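Local coordinates for alginate lyase (Paenibacillus sp. FPU-7, PDB 6KFN), which probably cleaves the polysaccharide alginate by beta-elimination, on a right-handed parallel beta-helix, at residues V33-S38 against A62-Y67; G72-V77 against L87-A92. All coordinates share one frame; numbering follows the deposited sequence.

Contact 1 of 2, residues V33-S38 against A62-Y67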
loop_
_atom_site.group_PDB
_atom_site.type_symbol
_atom_site.label_atom_id
_atom_site.label_comp_id
_atom_site.label_asym_id
_atom_site.label_seq_id
_atom_site.Cartn_x
_atom_site.Cartn_y
_atom_site.Cartn_z
ATOM N N VAL A 33 2.574 7.641 23.139
ATOM C CA VAL A 33 1.249 8.203 23.182
ATOM C C VAL A 33 0.442 7.651 22.025
ATOM O O VAL A 33 0.938 7.524 20.904
ATOM C CB VAL A 33 1.322 9.740 23.136
ATOM C CG1 VAL A 33 -0.067 10.339 23.065
ATOM C CG2 VAL A 33 2.061 10.254 24.359
ATOM N N THR A 34 -0.823 7.336 22.310
ATOM C CA THR A 34 -1.829 7.030 21.305
ATOM C C THR A 34 -2.698 8.266 21.107
ATOM O O THR A 34 -3.344 8.750 22.036
ATOM C CB THR A 34 -2.646 5.790 21.676
ATOM O OG1 THR A 34 -1.780 4.643 21.700
ATOM C CG2 THR A 34 -3.714 5.552 20.647
ATOM N N PHE A 35 -2.711 8.753 19.884
ATOM C CA PHE A 35 -3.489 9.900 19.445
ATOM C C PHE A 35 -4.734 9.373 18.759
ATOM O O PHE A 35 -4.625 8.776 17.692
ATOM C CB PHE A 35 -2.679 10.740 18.451
ATOM C CG PHE A 35 -1.394 11.320 19.019
ATOM C CD1 PHE A 35 -0.254 10.534 19.185
ATOM C CD2 PHE A 35 -1.328 12.656 19.404
ATOM C CE1 PHE A 35 0.897 11.053 19.741
ATOM C CE2 PHE A 35 -0.175 13.183 19.946
ATOM C CZ PHE A 35 0.939 12.411 20.130
ATOM N N LYS A 36 -5.897 9.537 19.373
ATOM C CA LYS A 36 -7.132 8.997 18.830
ATOM C C LYS A 36 -7.901 10.083 18.096
ATOM O O LYS A 36 -8.177 11.147 18.656
ATOM C CB LYS A 36 -7.985 8.381 19.922
ATOM C CG LYS A 36 -9.072 7.500 19.350
ATOM C CD LYS A 36 -9.772 6.696 20.416
ATOM C CE LYS A 36 -8.980 5.483 20.840
ATOM N NZ LYS A 36 -9.880 4.605 21.667
ATOM N N GLY A 37 -8.233 9.797 16.848
ATOM C CA GLY A 37 -8.906 10.742 16.011
ATOM C C GLY A 37 -8.963 10.208 14.592
ATOM O O GLY A 37 -8.416 9.146 14.264
ATOM N N SER A 38 -9.592 11.045 13.767
ATOM C CA SER A 38 -9.603 10.877 12.320
ATOM C C SER A 38 -8.812 12.059 11.757
ATOM O O SER A 38 -9.359 13.124 11.506
ATOM C CB SER A 38 -11.020 10.818 11.781
ATOM O OG SER A 38 -11.783 9.873 12.512
ATOM N N ALA A 62 4.971 6.848 18.414
ATOM C CA ALA A 62 3.628 7.380 18.529
ATOM C C ALA A 62 2.663 6.593 17.647
ATOM O O ALA A 62 3.027 6.123 16.568
ATOM C CB ALA A 62 3.636 8.858 18.135
ATOM N N VAL A 63 1.418 6.515 18.101
ATOM C CA VAL A 63 0.356 5.773 17.440
ATOM C C VAL A 63 -0.769 6.719 17.055
ATOM O O VAL A 63 -1.266 7.466 17.901
ATOM C CB VAL A 63 -0.230 4.685 18.350
ATOM C CG1 VAL A 63 -1.344 3.914 17.632
ATOM C CG2 VAL A 63 0.852 3.715 18.844
ATOM N N LEU A 64 -1.187 6.674 15.783
ATOM C CA LEU A 64 -2.417 7.300 15.350
ATOM C C LEU A 64 -3.495 6.225 15.289
ATOM O O LEU A 64 -3.401 5.289 14.506
ATOM C CB LEU A 64 -2.287 7.967 13.974
ATOM C CG LEU A 64 -1.161 8.963 13.793
ATOM C CD1 LEU A 64 -1.284 9.634 12.440
ATOM C CD2 LEU A 64 -1.141 9.980 14.894
ATOM N N SER A 65 -4.500 6.342 16.177
ATOM C CA SER A 65 -5.589 5.382 16.214
ATOM C C SER A 65 -6.897 6.033 15.800
ATOM O O SER A 65 -7.193 7.155 16.244
ATOM C CB SER A 65 -5.768 4.827 17.601
ATOM O OG SER A 65 -6.831 3.872 17.609
ATOM N N GLY A 66 -7.710 5.342 14.995
ATOM C CA GLY A 66 -9.092 5.754 14.857
ATOM C C GLY A 66 -9.908 5.361 16.073
ATOM O O GLY A 66 -9.410 4.829 17.065
ATOM N N TYR A 67 -11.207 5.605 15.963
ATOM C CA TYR A 67 -12.148 5.284 17.029
ATOM C C TYR A 67 -12.671 3.868 16.968
ATOM O O TYR A 67 -13.137 3.358 17.996
ATOM C CB TYR A 67 -13.349 6.197 16.928
ATOM C CG TYR A 67 -12.986 7.646 17.075
ATOM C CD1 TYR A 67 -12.693 8.166 18.322
ATOM C CD2 TYR A 67 -12.954 8.492 15.978
ATOM C CE1 TYR A 67 -12.384 9.496 18.491
ATOM C CE2 TYR A 67 -12.632 9.821 16.114
ATOM C CZ TYR A 67 -12.362 10.327 17.385
ATOM O OH TYR A 67 -12.043 11.657 17.542
HETATM O O HOH W 1 -10.198 2.492 19.501
HETATM O O HOH W 2 -12.770 4.416 20.599
#
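Tyr67 lays its ring over the backbone of Gly37, whose N sits over one face, offset toward the rim. With CG anti to its own carbonyl carbon (chi1 -61°), the tyrosine reaches across to the neighbouring coil, and OH comes to 3.6 Å from Gly37 CA. The ring thus packs on the glycine main chain, with CZ also near CA, while Ser38 OG meets the ring at its edge, 3.7 Å from CE2. On the other flank, Lys36 crosses the ring obliquely, its CG 3.8 Å from Tyr67 CD1. The lysine chain then bends at chi3 (-79°), bringing NZ to two waters. One of them gives a firm bond to Tyr67 O and the other only a weak one.

Behind this, strands 34-36 and 63-65 run parallel in adjacent coils of the beta-helix, their axes turned 26° apart. Four backbone hydrogen bonds join them. The shortest, Phe35 N to Val63 O at 2.8 Å, lies nearly along the C=O axis, and Ser65 N meets Phe35 O from above the carbonyl plane. Thr34 stands side by side with Val63 on the same face as Lys36 and Ser65, OG1 3.7 Å from Val63 CB. Ser65 OG turns to its neighbour, donating to Gly66 O at 2.8 Å in the carbonyl plane, on a lone pair.

Phe35 and Leu64 share the other face and reach Leu29 and Leu14, the latter in helix 11-19. Phe35 takes Val63 O at its ring edge, in plane, 3.5 Å from CD1, and Val33 CG1 over one face. The chemistry thus divides between an aliphatic and aromatic inner face and a mixed outer face of Thr34, Val63, Ser65 and Lys36, with water at the lysine end, on strands joined by four backbone hydrogen bonds.

Contact 2 of 2, residues G72-V77 against L87-A92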
loop_
_atom_site.group_PDB
_atom_site.type_symbol
_atom_site.label_atom_id
_atom_site.label_comp_id
_atom_site.label_asym_id
_atom_site.label_seq_id
_atom_site.Cartn_x
_atom_site.Cartn_y
_atom_site.Cartn_z
ATOM N N GLY A 72 -13.934 5.439 9.516
ATOM C CA GLY A 72 -12.883 6.420 9.485
ATOM C C GLY A 72 -11.563 5.919 8.940
ATOM O O GLY A 72 -11.473 5.010 8.137
ATOM N N TYR A 73 -10.513 6.563 9.381
ATOM C CA TYR A 73 -9.163 6.335 8.888
ATOM C C TYR A 73 -8.227 6.731 10.003
ATOM O O TYR A 73 -8.576 7.517 10.901
ATOM C CB TYR A 73 -8.907 7.166 7.650
ATOM C CG TYR A 73 -9.484 8.530 7.779
ATOM C CD1 TYR A 73 -8.846 9.506 8.479
ATOM C CD2 TYR A 73 -10.687 8.845 7.146
ATOM C CE1 TYR A 73 -9.373 10.791 8.585
ATOM C CE2 TYR A 73 -11.233 10.113 7.232
ATOM C CZ TYR A 73 -10.586 11.081 7.957
ATOM O OH TYR A 73 -11.091 12.341 8.067
ATOM N N SER A 74 -7.018 6.208 9.958
ATOM C CA SER A 74 -6.037 6.710 10.892
ATOM C C SER A 74 -5.523 8.078 10.455
ATOM O O SER A 74 -5.375 8.998 11.263
ATOM C CB SER A 74 -4.867 5.773 11.069
ATOM O OG SER A 74 -5.268 4.416 11.309
ATOM N N LEU A 75 -5.282 8.235 9.152
ATOM C CA LEU A 75 -4.793 9.482 8.584
ATOM C C LEU A 75 -5.335 9.603 7.170
ATOM O O LEU A 75 -5.251 8.662 6.386
ATOM C CB LEU A 75 -3.263 9.476 8.588
ATOM C CG LEU A 75 -2.573 10.749 8.082
ATOM C CD1 LEU A 75 -2.877 11.970 9.007
ATOM C CD2 LEU A 75 -1.086 10.538 7.956
ATOM N N TYR A 76 -5.856 10.793 6.845
ATOM C CA TYR A 76 -6.411 11.103 5.522
ATOM C C TYR A 76 -5.581 12.251 4.962
ATOM O O TYR A 76 -5.615 13.354 5.515
ATOM C CB TYR A 76 -7.878 11.502 5.645
ATOM C CG TYR A 76 -8.594 11.816 4.360
ATOM C CD1 TYR A 76 -8.308 11.181 3.175
ATOM C CD2 TYR A 76 -9.598 12.765 4.324
ATOM C CE1 TYR A 76 -9.033 11.437 2.009
ATOM C CE2 TYR A 76 -10.325 13.028 3.181
ATOM C CZ TYR A 76 -10.033 12.375 2.023
ATOM O OH TYR A 76 -10.766 12.666 0.910
ATOM N N VAL A 77 -4.846 12.007 3.876
ATOM C CA VAL A 77 -3.927 12.977 3.293
ATOM C C VAL A 77 -4.533 13.457 1.982
ATOM O O VAL A 77 -4.768 12.659 1.078
ATOM C CB VAL A 77 -2.539 12.361 3.055
ATOM C CG1 VAL A 77 -1.581 13.454 2.562
ATOM C CG2 VAL A 77 -1.995 11.679 4.303
ATOM N N LEU A 87 5.689 6.356 12.432
ATOM C CA LEU A 87 4.448 6.267 13.177
ATOM C C LEU A 87 3.803 4.896 13.028
ATOM O O LEU A 87 3.956 4.221 12.016
ATOM C CB LEU A 87 3.468 7.314 12.647
ATOM C CG LEU A 87 3.913 8.771 12.894
ATOM C CD1 LEU A 87 3.070 9.733 12.088
ATOM C CD2 LEU A 87 3.778 9.114 14.332
ATOM N N LYS A 88 3.026 4.553 14.031
ATOM C CA LYS A 88 2.074 3.451 13.950
ATOM C C LYS A 88 0.696 4.006 13.607
ATOM O O LYS A 88 0.328 5.105 14.068
ATOM C CB LYS A 88 2.029 2.709 15.291
ATOM C CG LYS A 88 3.316 2.022 15.663
ATOM C CD LYS A 88 3.307 1.387 17.056
ATOM C CE LYS A 88 4.498 0.555 17.333
ATOM N NZ LYS A 88 4.375 -0.024 18.709
ATOM N N MET A 89 -0.070 3.254 12.825
ATOM C CA MET A 89 -1.432 3.612 12.464
ATOM C C MET A 89 -2.314 2.381 12.667
ATOM O O MET A 89 -1.992 1.305 12.162
ATOM C CB MET A 89 -1.577 4.075 10.996
ATOM C CG MET A 89 -1.028 5.452 10.638
ATOM S SD MET A 89 0.726 5.452 10.349
ATOM C CE MET A 89 0.936 7.208 9.864
ATOM N N THR A 90 -3.416 2.546 13.378
ATOM C CA THR A 90 -4.261 1.427 13.719
ATOM C C THR A 90 -5.689 1.856 13.951
ATOM O O THR A 90 -6.006 3.039 14.042
ATOM C CB THR A 90 -3.671 0.728 14.961
ATOM O OG1 THR A 90 -4.282 -0.549 15.152
ATOM C CG2 THR A 90 -3.849 1.512 16.250
ATOM N N GLY A 91 -6.559 0.848 14.115
ATOM C CA GLY A 91 -7.824 1.115 14.764
ATOM C C GLY A 91 -8.840 1.907 13.963
ATOM O O GLY A 91 -9.619 2.693 14.534
ATOM N N ALA A 92 -8.870 1.714 12.668
ATOM C CA ALA A 92 -9.760 2.427 11.770
ATOM C C ALA A 92 -10.103 1.530 10.605
ATOM O O ALA A 92 -9.468 0.509 10.362
ATOM C CB ALA A 92 -9.129 3.719 11.278
#
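Thr90 O is gripped twice: by the hydroxyl of Ser74 across the interior of the coil and by the backbone N-H of Gly66 in the preceding coil. The serine bond is the looser in geometry. Ser74 OG donates at 3.1 Å to Thr90 O from 57° above the carbonyl plane, well off a lone pair. The torsion chi1 of -49° puts OG beside its own backbone N and sends it across to the far wall. Ser74 and Met89 were both refined in two conformers, so what is described here is one state of each.

The chain turns corners at 74 and 91, and these turns bring the two parts face to face, running nearly opposite ways. Ala92 points its methyl at the peptide link on the other side, with CB 3.4 Å from Tyr73 C and 3.5 Å from Ser74 N. This is tight packing of a small side chain against main chain. Next to it, Ser74 CB lies 3.7 Å from Met89 CB. Met89 then bends at chi2 (82°), carrying its CE to a looser apolar meeting with Leu75 CD2 at 4.3 Å. Both of these side chains also touch Ile84.

Tyr73 and Thr90 point away from the opposing segment. The Tyr73 ring holds Tyr76 CB over one face, and Thr90 OG1 bonds to Tyr112 O of the next coil. Between the walls, apolar groups, from the Ala92 methyl to the longer Met89 and Leu75, meet, and the one hydroxyl sent inward spends its proton on a backbone carbonyl at the corner, so this polar group is paired in the greasy filling of the beta-helix.

The two contacts lie toward the N-terminal end of the beta-helix, their centres about 7 Å apart, and follow one another along the chain. Contact 1 pairs strands of successive coils along the helix axis, while contact 2 spans the inside of a coil, between strands of different sheets. They share a wall: strand 63-65 is the middle one of three, bonded by its backbone to both 34-36 and 88-92, and Val63 also packs on Thr90. Tyr73 further touches Ser38. Contact 1 relies on regular peptide bonds and has one face reaching solvent through lysine and water; contact 2 has none of its touching residues fully exposed and relies on side-chain packing with a single hydroxyl bond.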